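Local coordinates for protein flavodoxin (Methanosarcina acetivorans C2A, PDB 5WID) that binds flavin mononucleotide and probably shuttles electrons between redox partners, at residues A[13-16]-A[17-21]; A[66-69]-A[70-74]; A[130-133]-A[134-138]. All coordinates share one frame; numbering follows the deposited sequence.

Contact 1. Residues A[13-16]-A[17-21]; sequences NTKA and MAEAI. With FMN (flavin mononucleotide), chain D.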
ATOM      1  N   ASN A  13      -0.438  11.918   6.503  1.00 13.59           N
ATOM      2  CA  ASN A  13      -1.144  10.882   7.256  1.00 12.31           C
ATOM      3  C   ASN A  13      -0.972   9.507   6.614  1.00 12.27           C
ATOM      4  O   ASN A  13      -0.631   8.533   7.296  1.00 13.07           O
ATOM      5  CB  ASN A  13      -2.624  11.253   7.391  1.00 12.62           C
ATOM      6  CG  ASN A  13      -2.834  12.471   8.291  1.00 14.35           C
ATOM      7  OD1 ASN A  13      -2.013  12.759   9.186  1.00 13.56           O
ATOM      8  ND2 ASN A  13      -3.925  13.200   8.054  1.00 15.54           N
ATOM      9  N   THR A  14      -1.200   9.407   5.301  1.00 12.01           N
ATOM     10  CA  THR A  14      -0.953   8.140   4.611  1.00 12.00           C
ATOM     11  C   THR A  14       0.525   7.780   4.628  1.00 11.84           C
ATOM     12  O   THR A  14       0.878   6.595   4.694  1.00 10.96           O
ATOM     13  CB  THR A  14      -1.493   8.221   3.177  1.00  9.33           C
ATOM     14  OG1 THR A  14      -2.884   8.584   3.245  1.00 11.91           O
ATOM     15  CG2 THR A  14      -1.346   6.888   2.413  1.00 11.58           C
ATOM     16  N   LYS A  15       1.403   8.783   4.587  1.00 11.80           N
ATOM     17  CA  LYS A  15       2.829   8.499   4.717  1.00 12.52           C
ATOM     18  C   LYS A  15       3.136   7.857   6.066  1.00 12.67           C
ATOM     19  O   LYS A  15       3.892   6.880   6.142  1.00 12.68           O
ATOM     20  CB  LYS A  15       3.645   9.782   4.540  1.00 13.00           C
ATOM     21  CG  LYS A  15       5.166   9.603   4.729  1.00 11.75           C
ATOM     22  CD  LYS A  15       5.914  10.929   4.446  1.00 13.83           C
ATOM     23  CE  LYS A  15       7.429  10.740   4.501  1.00 21.55           C
ATOM     24  NZ  LYS A  15       7.857  10.391   5.886  1.00 23.98           N
ATOM     25  N   ALA A  16       2.558   8.396   7.143  1.00 12.21           N
ATOM     26  CA  ALA A  16       2.764   7.807   8.462  1.00 13.14           C
ATOM     27  C   ALA A  16       2.281   6.362   8.495  1.00 11.83           C
ATOM     28  O   ALA A  16       2.935   5.494   9.088  1.00 12.88           O
ATOM     29  CB  ALA A  16       2.045   8.642   9.526  1.00 14.18           C
ATOM     30  N   MET A  17       1.134   6.085   7.872  1.00 10.93           N
ATOM     31  CA  MET A  17       0.644   4.710   7.792  1.00 10.28           C
ATOM     32  C   MET A  17       1.643   3.825   7.067  1.00 11.67           C
ATOM     33  O   MET A  17       1.950   2.715   7.513  1.00 12.30           O
ATOM     34  CB  MET A  17      -0.703   4.664   7.063  1.00 11.46           C
ATOM     35  CG  MET A  17      -1.817   5.374   7.808  1.00 12.07           C
ATOM     36  SD  MET A  17      -3.362   5.317   6.872  1.00 12.82           S
ATOM     37  CE  MET A  17      -3.784   3.563   6.933  1.00 12.09           C
ATOM     38  N   ALA A  18       2.147   4.316   5.933  1.00 11.61           N
ATOM     39  CA  ALA A  18       3.063   3.537   5.102  1.00 12.11           C
ATOM     40  C   ALA A  18       4.327   3.177   5.862  1.00 14.61           C
ATOM     41  O   ALA A  18       4.825   2.047   5.766  1.00 13.24           O
ATOM     42  CB  ALA A  18       3.413   4.328   3.836  1.00 12.54           C
ATOM     43  N   GLU A  19       4.873   4.129   6.617  1.00 12.28           N
ATOM     44  CA  GLU A  19       6.096   3.849   7.357  1.00 13.26           C
ATOM     45  C   GLU A  19       5.867   2.822   8.446  1.00 12.54           C
ATOM     46  O   GLU A  19       6.749   1.991   8.708  1.00 14.30           O
ATOM     47  CB  GLU A  19       6.653   5.148   7.930  1.00 14.00           C
ATOM     48  CG  GLU A  19       7.145   6.012   6.784  1.00 16.93           C
ATOM     49  CD  GLU A  19       7.464   7.425   7.155  1.00 28.71           C
ATOM     50  OE1 GLU A  19       7.147   7.844   8.284  1.00 34.33           O
ATOM     51  OE2 GLU A  19       8.044   8.117   6.289  1.00 34.73           O
ATOM     52  N   ALA A  20       4.686   2.836   9.068  1.00 13.29           N
ATOM     53  CA  ALA A  20       4.388   1.840  10.094  1.00 13.15           C
ATOM     54  C   ALA A  20       4.175   0.457   9.482  1.00 13.26           C
ATOM     55  O   ALA A  20       4.583  -0.551  10.074  1.00 14.63           O
ATOM     56  CB  ALA A  20       3.164   2.259  10.911  1.00 12.68           C
ATOM     57  N   ILE A  21       3.532   0.386   8.309  1.00 12.57           N
ATOM     58  CA  ILE A  21       3.430  -0.893   7.600  1.00 11.47           C
ATOM     59  C   ILE A  21       4.824  -1.437   7.317  1.00 15.29           C
ATOM     60  O   ILE A  21       5.107  -2.618   7.547  1.00 13.14           O
ATOM     61  CB  ILE A  21       2.624  -0.738   6.297  1.00 13.09           C
ATOM     62  CG1 ILE A  21       1.154  -0.429   6.593  1.00 12.03           C
ATOM     63  CG2 ILE A  21       2.722  -2.009   5.451  1.00 13.30           C
ATOM     64  CD1 ILE A  21       0.395   0.066   5.332  1.00 12.24           C
TER
HETATM   65  N1  FMN D 201     -11.757  12.596   2.857  1.00 13.75           N
HETATM   66  C2  FMN D 201     -12.735  11.718   2.457  1.00 15.95           C
HETATM   67  O2  FMN D 201     -12.961  10.709   3.132  1.00 16.05           O
HETATM   68  N3  FMN D 201     -13.464  11.964   1.305  1.00 14.08           N
HETATM   69  C4  FMN D 201     -13.217  13.070   0.535  1.00 17.24           C
HETATM   70  O4  FMN D 201     -13.887  13.242  -0.495  1.00 17.25           O
HETATM   71  C4A FMN D 201     -12.230  13.970   0.948  1.00 16.20           C
HETATM   72  N5  FMN D 201     -11.962  15.107   0.215  1.00 16.17           N
HETATM   73  C5A FMN D 201     -10.985  15.989   0.635  1.00 17.18           C
HETATM   74  C6  FMN D 201     -10.742  17.135  -0.120  1.00 16.66           C
HETATM   75  C7  FMN D 201      -9.764  18.029   0.284  1.00 16.21           C
HETATM   76  C7M FMN D 201      -9.517  19.259  -0.551  1.00 18.47           C
HETATM   77  C8  FMN D 201      -9.037  17.795   1.449  1.00 17.90           C
HETATM   78  C8M FMN D 201      -7.978  18.764   1.898  1.00 17.07           C
HETATM   79  C9  FMN D 201      -9.282  16.648   2.212  1.00 13.32           C
HETATM   80  C9A FMN D 201     -10.259  15.748   1.800  1.00 14.21           C
HETATM   81  N10 FMN D 201     -10.516  14.603   2.536  1.00 14.92           N
HETATM   82  C10 FMN D 201     -11.501  13.727   2.117  1.00 15.34           C
HETATM   83  C1' FMN D 201      -9.770  14.326   3.801  1.00 16.51           C
HETATM   84  C2' FMN D 201      -8.403  13.677   3.595  1.00 11.75           C
HETATM   85  O2' FMN D 201      -8.488  12.409   2.965  1.00 13.08           O
HETATM   86  C3' FMN D 201      -7.795  13.508   4.984  1.00 11.32           C
HETATM   87  O3' FMN D 201      -7.489  14.789   5.505  1.00 12.38           O
HETATM   88  C4' FMN D 201      -6.555  12.611   5.022  1.00 13.13           C
HETATM   89  O4' FMN D 201      -6.206  12.434   6.382  1.00 14.70           O
HETATM   90  C5' FMN D 201      -5.364  13.178   4.246  1.00 12.25           C
HETATM   91  O5' FMN D 201      -4.333  12.204   4.289  1.00 12.52           O
HETATM   92  P   FMN D 201      -2.896  12.514   3.643  1.00 12.39           P
HETATM   93  O1P FMN D 201      -2.189  11.186   3.518  1.00 12.24           O
HETATM   94  O2P FMN D 201      -3.113  13.124   2.273  1.00 12.60           O
HETATM   95  O3P FMN D 201      -2.159  13.452   4.557  1.00 13.89           O
HETATM   96  O   HOH W   1       6.066  10.259   8.286  1.00 23.38           O
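Asn-13 meets Met-17 one helical turn on: its carbonyl O takes the backbone N of Met-17 at 3.1 Å, and Met-17 CG packs close to the same oxygen. The other end of Asn-13 serves the cofactor. Its backbone N donates a nearly straight hydrogen bond (164°) to FMN O3P at 3.0 Å. With CG beside the backbone N (chi1 -68°), the side-chain amide also swings to the flavin side, where ND2 donates to the ribityl oxygen O4' at 2.9 Å. Thr-14 grips one phosphate oxygen twice. Its OG1 stands beside its own backbone N (chi1 -55°), and both atoms donate to FMN O1P, each at 2.7 Å. The hydroxyl also receives the backbone N of Ser-89, which fixes its rotation, while Thr-14 O runs the other way along the helix to Ala-18 N. Lys-15 reaches out extended and bends only at its last torsion, bringing NZ to Glu-19 OE2 in a salt bridge whose modelled separation is too short to be trusted. A water completes the link, accepting from Lys-15 NZ at 3.0 Å and donating to Glu-19 OE1. Beneath this pair Lys-15 O takes Glu-19 N, and Ala-16 repeats the pattern, its carbonyl receiving Ala-20 N. This is the start of helix 13-27 after the Ser/Thr-rich phosphate loop of flavodoxins, in which Ser-9, Thr-10 and Ser-11 also bond to FMN. The phosphate bonds made here come from neutral N-H and O-H groups at a helix N-terminus, so the helix dipole probably helps to offset its negative charge, while the ionic pair of the turn, Lys-15 with Glu-19, takes no part in holding the phosphate.

Contact 2. Residues A[66-69]-A[70-74]; sequences MEKF and MDETL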
ATOM      1  N   MET A  66      -1.964   9.177  -8.256  1.00 15.62           N
ATOM      2  CA  MET A  66      -1.945   7.766  -7.877  1.00 14.30           C
ATOM      3  C   MET A  66      -2.772   6.924  -8.844  1.00 14.87           C
ATOM      4  O   MET A  66      -2.416   5.771  -9.138  1.00 15.70           O
ATOM      5  CB  MET A  66      -2.446   7.586  -6.438  1.00 12.20           C
ATOM      6  CG  MET A  66      -2.524   6.109  -5.993  1.00 14.33           C
ATOM      7  SD  MET A  66      -0.937   5.270  -6.119  1.00 15.57           S
ATOM      8  CE  MET A  66      -0.138   5.812  -4.614  1.00 16.35           C
ATOM      9  N   GLU A  67      -3.888   7.465  -9.338  1.00 16.12           N
ATOM     10  CA  GLU A  67      -4.664   6.716 -10.321  1.00 16.05           C
ATOM     11  C   GLU A  67      -3.824   6.435 -11.557  1.00 19.84           C
ATOM     12  O   GLU A  67      -3.827   5.315 -12.088  1.00 17.12           O
ATOM     13  CB  GLU A  67      -5.935   7.482 -10.687  1.00 19.02           C
ATOM     14  CG  GLU A  67      -6.921   6.652 -11.478  1.00 34.37           C
ATOM     15  CD  GLU A  67      -8.152   7.434 -11.891  1.00 61.24           C
ATOM     16  OE1 GLU A  67      -8.346   8.565 -11.390  1.00 64.28           O
ATOM     17  OE2 GLU A  67      -8.929   6.911 -12.718  1.00 72.26           O
ATOM     18  N   LYS A  68      -3.073   7.442 -12.014  1.00 16.97           N
ATOM     19  CA  LYS A  68      -2.183   7.271 -13.158  1.00 16.18           C
ATOM     20  C   LYS A  68      -1.067   6.283 -12.837  1.00 18.20           C
ATOM     21  O   LYS A  68      -0.762   5.392 -13.641  1.00 19.82           O
ATOM     22  CB  LYS A  68      -1.622   8.638 -13.558  1.00 20.86           C
ATOM     23  CG  LYS A  68      -0.598   8.612 -14.676  1.00 36.84           C
ATOM     24  CD  LYS A  68      -0.151  10.027 -15.029  1.00 44.80           C
ATOM     25  CE  LYS A  68       0.249  10.128 -16.492  1.00 51.78           C
ATOM     26  NZ  LYS A  68      -0.921   9.953 -17.401  1.00 60.84           N
ATOM     27  N   PHE A  69      -0.456   6.415 -11.656  1.00 16.11           N
ATOM     28  CA  PHE A  69       0.574   5.467 -11.241  1.00 15.99           C
ATOM     29  C   PHE A  69       0.068   4.032 -11.309  1.00 20.28           C
ATOM     30  O   PHE A  69       0.763   3.137 -11.804  1.00 21.44           O
ATOM     31  CB  PHE A  69       1.049   5.778  -9.819  1.00 14.76           C
ATOM     32  CG  PHE A  69       1.908   4.690  -9.238  1.00 18.83           C
ATOM     33  CD1 PHE A  69       3.256   4.623  -9.555  1.00 21.72           C
ATOM     34  CD2 PHE A  69       1.362   3.710  -8.423  1.00 17.70           C
ATOM     35  CE1 PHE A  69       4.054   3.605  -9.045  1.00 20.27           C
ATOM     36  CE2 PHE A  69       2.154   2.697  -7.910  1.00 22.71           C
ATOM     37  CZ  PHE A  69       3.511   2.655  -8.227  1.00 17.30           C
ATOM     38  N   MET A  70      -1.151   3.792 -10.808  1.00 15.61           N
ATOM     39  CA  MET A  70      -1.709   2.443 -10.809  1.00 17.50           C
ATOM     40  C   MET A  70      -2.051   1.972 -12.216  1.00 20.74           C
ATOM     41  O   MET A  70      -1.756   0.825 -12.586  1.00 19.19           O
ATOM     42  CB  MET A  70      -2.949   2.396  -9.925  1.00 16.57           C
ATOM     43  CG  MET A  70      -2.607   2.639  -8.455  1.00 20.97           C
ATOM     44  SD  MET A  70      -3.941   2.087  -7.401  1.00 21.87           S
ATOM     45  CE  MET A  70      -3.762   0.287  -7.515  1.00 16.72           C
ATOM     46  N   ASP A  71      -2.691   2.835 -13.012  1.00 16.98           N
ATOM     47  CA  ASP A  71      -3.176   2.417 -14.324  1.00 19.69           C
ATOM     48  C   ASP A  71      -2.043   2.238 -15.322  1.00 20.66           C
ATOM     49  O   ASP A  71      -2.176   1.468 -16.278  1.00 23.19           O
ATOM     50  CB  ASP A  71      -4.167   3.444 -14.871  1.00 19.09           C
ATOM     51  CG  ASP A  71      -5.495   3.419 -14.149  1.00 26.37           C
ATOM     52  OD1 ASP A  71      -5.778   2.450 -13.417  1.00 23.75           O
ATOM     53  OD2 ASP A  71      -6.258   4.386 -14.313  1.00 27.02           O
ATOM     54  N   GLU A  72      -0.948   2.974 -15.147  1.00 17.61           N
ATOM     55  CA  GLU A  72       0.172   2.920 -16.074  1.00 20.96           C
ATOM     56  C   GLU A  72       1.335   2.122 -15.498  1.00 24.82           C
ATOM     57  O   GLU A  72       1.665   1.046 -16.008  1.00 25.07           O
ATOM     58  CB  GLU A  72       0.599   4.348 -16.444  1.00 24.56           C
ATOM     59  CG  GLU A  72      -0.492   5.094 -17.194  1.00 30.24           C
ATOM     60  CD  GLU A  72      -0.181   6.560 -17.392  1.00 41.56           C
ATOM     61  OE1 GLU A  72       0.994   6.953 -17.240  1.00 45.21           O
ATOM     62  OE2 GLU A  72      -1.125   7.320 -17.697  1.00 49.44           O
ATOM     63  N   THR A  73       1.928   2.602 -14.406  1.00 19.13           N
ATOM     64  CA  THR A  73       3.171   2.011 -13.914  1.00 18.33           C
ATOM     65  C   THR A  73       2.935   0.653 -13.262  1.00 16.18           C
ATOM     66  O   THR A  73       3.664  -0.305 -13.539  1.00 16.64           O
ATOM     67  CB  THR A  73       3.855   2.962 -12.934  1.00 19.01           C
ATOM     68  OG1 THR A  73       4.046   4.229 -13.572  1.00 27.83           O
ATOM     69  CG2 THR A  73       5.216   2.419 -12.530  1.00 20.25           C
ATOM     70  N   LEU A  74       1.959   0.557 -12.354  1.00 16.56           N
ATOM     71  CA  LEU A  74       1.739  -0.722 -11.675  1.00 17.15           C
ATOM     72  C   LEU A  74       1.305  -1.805 -12.660  1.00 17.21           C
ATOM     73  O   LEU A  74       1.779  -2.947 -12.589  1.00 17.81           O
ATOM     74  CB  LEU A  74       0.706  -0.561 -10.555  1.00 16.47           C
ATOM     75  CG  LEU A  74       0.470  -1.805  -9.690  1.00 17.17           C
ATOM     76  CD1 LEU A  74       1.780  -2.261  -9.013  1.00 18.11           C
ATOM     77  CD2 LEU A  74      -0.617  -1.549  -8.632  1.00 17.31           C
TER
HETATM   78  O   HOH W   2      -8.928   4.709 -14.262  1.00 49.35           O
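Phe-69 lays its ring obliquely beside Thr-73 on helix 64-76, one of the helices flanking the sheet of the flavodoxin-like alpha/beta sandwich, at a point where the helix widens into a pi-type turn. Ring atom CD1 of Phe-69 meets Thr-73 CB at 3.8 Å, and CE1 lies by the Thr-73 methyl CG2. The wider turn is written in the backbone: Phe-69 O accepts Leu-74 N, five residues on, almost straight at 163°, and only weakly Thr-73 N. On the buried side the methionines cross at a slant, Met-66 SD against Met-70 CG at 3.9 Å; Met-66 reaches on to strand 50-58 and Met-70 to helix 96-106. The outer surface is polar. Lys-68 and Glu-72 also cross, and the lysine, with CG anti to its backbone N (chi1 176°) and a bend at the end of the chain, sets NZ on the syn lone pair of Glu-72 OE2 at 2.7 Å. The methylenes of the lysine, CG and CE, lie along the same carboxylate. Glu-67 and Asp-71 are like charges with their carboxylate planes 80° apart. Asp-71 OD1 is paired with Lys-103 of helix 96-106, which probably eases the repulsion. Between the acids one water donates to both Glu-67 OE2 and Asp-71 OD2, 2.7 Å from each.

Contact 3. Residues A[130-133]-A[134-138]; sequences CKRL and GIDIA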
ATOM      1  N   CYS A 130      -1.412  -0.465  11.528  1.00 13.97           N
ATOM      2  CA  CYS A 130      -0.581  -0.441  10.332  1.00 12.57           C
ATOM      3  C   CYS A 130       0.569  -1.429  10.448  1.00 12.92           C
ATOM      4  O   CYS A 130       0.847  -2.188   9.512  1.00 14.72           O
ATOM      5  CB  CYS A 130      -0.050   0.977  10.103  1.00 12.86           C
ATOM      6  SG  CYS A 130      -1.371   2.170   9.722  1.00 14.62           S
ATOM      7  N   LYS A 131       1.255  -1.427  11.594  1.00 14.58           N
ATOM      8  CA  LYS A 131       2.333  -2.391  11.817  1.00 14.10           C
ATOM      9  C   LYS A 131       1.844  -3.829  11.663  1.00 15.69           C
ATOM     10  O   LYS A 131       2.548  -4.673  11.091  1.00 16.72           O
ATOM     11  CB  LYS A 131       2.947  -2.175  13.202  1.00 14.18           C
ATOM     12  CG  LYS A 131       4.185  -3.035  13.440  1.00 17.71           C
ATOM     13  CD  LYS A 131       4.844  -2.737  14.783  1.00 23.67           C
ATOM     14  CE  LYS A 131       6.039  -3.661  15.008  1.00 28.10           C
ATOM     15  NZ  LYS A 131       6.681  -3.384  16.321  1.00 30.32           N
ATOM     16  N   ARG A 132       0.651  -4.129  12.184  1.00 13.00           N
ATOM     17  CA  ARG A 132       0.079  -5.471  12.058  1.00 14.93           C
ATOM     18  C   ARG A 132      -0.165  -5.836  10.596  1.00 13.46           C
ATOM     19  O   ARG A 132       0.098  -6.968  10.186  1.00 13.83           O
ATOM     20  CB  ARG A 132      -1.216  -5.547  12.877  1.00 19.46           C
ATOM     21  CG  ARG A 132      -2.078  -6.820  12.771  1.00 23.16           C
ATOM     22  CD  ARG A 132      -1.303  -8.099  12.528  1.00 33.35           C
ATOM     23  NE  ARG A 132      -0.556  -8.519  13.687  1.00 30.60           N
ATOM     24  CZ  ARG A 132       0.118  -9.659  13.755  1.00 28.62           C
ATOM     25  NH1 ARG A 132       0.190 -10.474  12.713  1.00 27.33           N
ATOM     26  NH2 ARG A 132       0.758  -9.958  14.862  1.00 18.82           N
ATOM     27  N   LEU A 133      -0.672  -4.899   9.788  1.00 13.40           N
ATOM     28  CA  LEU A 133      -0.803  -5.187   8.360  1.00 11.73           C
ATOM     29  C   LEU A 133       0.553  -5.536   7.751  1.00 13.23           C
ATOM     30  O   LEU A 133       0.657  -6.470   6.947  1.00 13.55           O
ATOM     31  CB  LEU A 133      -1.453  -4.002   7.624  1.00 11.02           C
ATOM     32  CG  LEU A 133      -1.517  -4.151   6.097  1.00 13.39           C
ATOM     33  CD1 LEU A 133      -2.330  -5.385   5.672  1.00 16.74           C
ATOM     34  CD2 LEU A 133      -2.107  -2.885   5.472  1.00 13.82           C
ATOM     35  N   GLY A 134       1.612  -4.829   8.159  1.00 12.45           N
ATOM     36  CA  GLY A 134       2.938  -5.131   7.638  1.00 15.10           C
ATOM     37  C   GLY A 134       3.446  -6.490   8.086  1.00 17.62           C
ATOM     38  O   GLY A 134       4.018  -7.240   7.287  1.00 15.40           O
ATOM     39  N   ILE A 135       3.228  -6.839   9.359  1.00 14.92           N
ATOM     40  CA  ILE A 135       3.571  -8.186   9.823  1.00 15.55           C
ATOM     41  C   ILE A 135       2.855  -9.225   8.974  1.00 17.51           C
ATOM     42  O   ILE A 135       3.461 -10.206   8.520  1.00 17.97           O
ATOM     43  CB  ILE A 135       3.225  -8.359  11.317  1.00 15.43           C
ATOM     44  CG1 ILE A 135       4.153  -7.505  12.191  1.00 18.31           C
ATOM     45  CG2 ILE A 135       3.309  -9.840  11.721  1.00 17.84           C
ATOM     46  CD1 ILE A 135       3.658  -7.345  13.641  1.00 19.14           C
ATOM     47  N   ASP A 136       1.552  -9.016   8.737  1.00 12.98           N
ATOM     48  CA  ASP A 136       0.785  -9.969   7.938  1.00 16.97           C
ATOM     49  C   ASP A 136       1.339 -10.077   6.522  1.00 16.36           C
ATOM     50  O   ASP A 136       1.400 -11.175   5.956  1.00 16.16           O
ATOM     51  CB  ASP A 136      -0.697  -9.575   7.886  1.00 13.49           C
ATOM     52  CG  ASP A 136      -1.413  -9.715   9.227  1.00 16.77           C
ATOM     53  OD1 ASP A 136      -0.884 -10.373  10.156  1.00 18.60           O
ATOM     54  OD2 ASP A 136      -2.530  -9.157   9.340  1.00 20.24           O
ATOM     55  N   ILE A 137       1.719  -8.946   5.921  1.00 13.55           N
ATOM     56  CA  ILE A 137       2.309  -8.978   4.581  1.00 14.12           C
ATOM     57  C   ILE A 137       3.588  -9.807   4.587  1.00 18.54           C
ATOM     58  O   ILE A 137       3.808 -10.654   3.711  1.00 17.53           O
ATOM     59  CB  ILE A 137       2.576  -7.553   4.068  1.00 12.65           C
ATOM     60  CG1 ILE A 137       1.265  -6.807   3.793  1.00 12.85           C
ATOM     61  CG2 ILE A 137       3.414  -7.606   2.786  1.00 16.31           C
ATOM     62  CD1 ILE A 137       1.490  -5.297   3.546  1.00 12.74           C
ATOM     63  N   ALA A 138       4.455  -9.570   5.570  1.00 18.11           N
ATOM     64  CA  ALA A 138       5.700 -10.326   5.647  1.00 19.76           C
ATOM     65  C   ALA A 138       5.433 -11.821   5.794  1.00 20.75           C
ATOM     66  O   ALA A 138       6.097 -12.645   5.151  1.00 20.71           O
ATOM     67  CB  ALA A 138       6.549  -9.811   6.811  1.00 17.16           C
TER
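Arg-132 and Asp-136 form the ionic part of this turn of helix 124-143. Folded back by bends at chi2 (32°) and chi3, the arginine sends NH1 to Asp-136 OD1 at 2.8 Å. The acceptor lies in the guanidinium plane, yet the donor meets the syn side of the carboxylate somewhat above its plane. Arg-132 CD also rests on the same carboxylate, 3.3 Å from Asp-136 OD1. A lysine in place of Asp-136 would probably leave the guanidinium without its mate, set two positive charges against each other and free the arginine to turn away. Packing contacts come next: Ile-135 lies over one guanidinium face, its CG2 3.3 Å from Arg-132 NH1, while the apolar pair Leu-133 CG and Ile-137 CD1 meets at 4.1 Å on the side that packs against the sheet. In the backbone, Cys-130 O, Lys-131 O, Arg-132 O and Leu-133 O each accept an N-H four residues ahead, and Gly-134 lets Ile-21 of helix 13-27 approach its CA. Taken together, Leu-133 and Ile-137 pack toward the sheet, while the charge of Arg-132 is met by Asp-136 through one hydrogen-bonded salt bridge, with Ile-135 CG2 over a face of the guanidinium.

Overall arrangement
In chain order the three contacts sit on helices 13-27, 64-76 and 124-143, all flanking the parallel sheet core of a flavodoxin-like alpha/beta sandwich. Contacts 1 and 3 are neighbours, with centres about 12 Å apart, and their helices pack together: Ile-21 CG1 approaches Cys-130 O to 3.4 Å. Contact 2 lies across the sheet, its centre about 19 Å from that of contact 1 and 23 Å from that of contact 3, and touches neither. Only contact 1 binds FMN; the other two are helix turns that cover the sheet. The flavin phosphate thus sits at the N-terminus of a helix packed against both the sheet and the C-terminal helix.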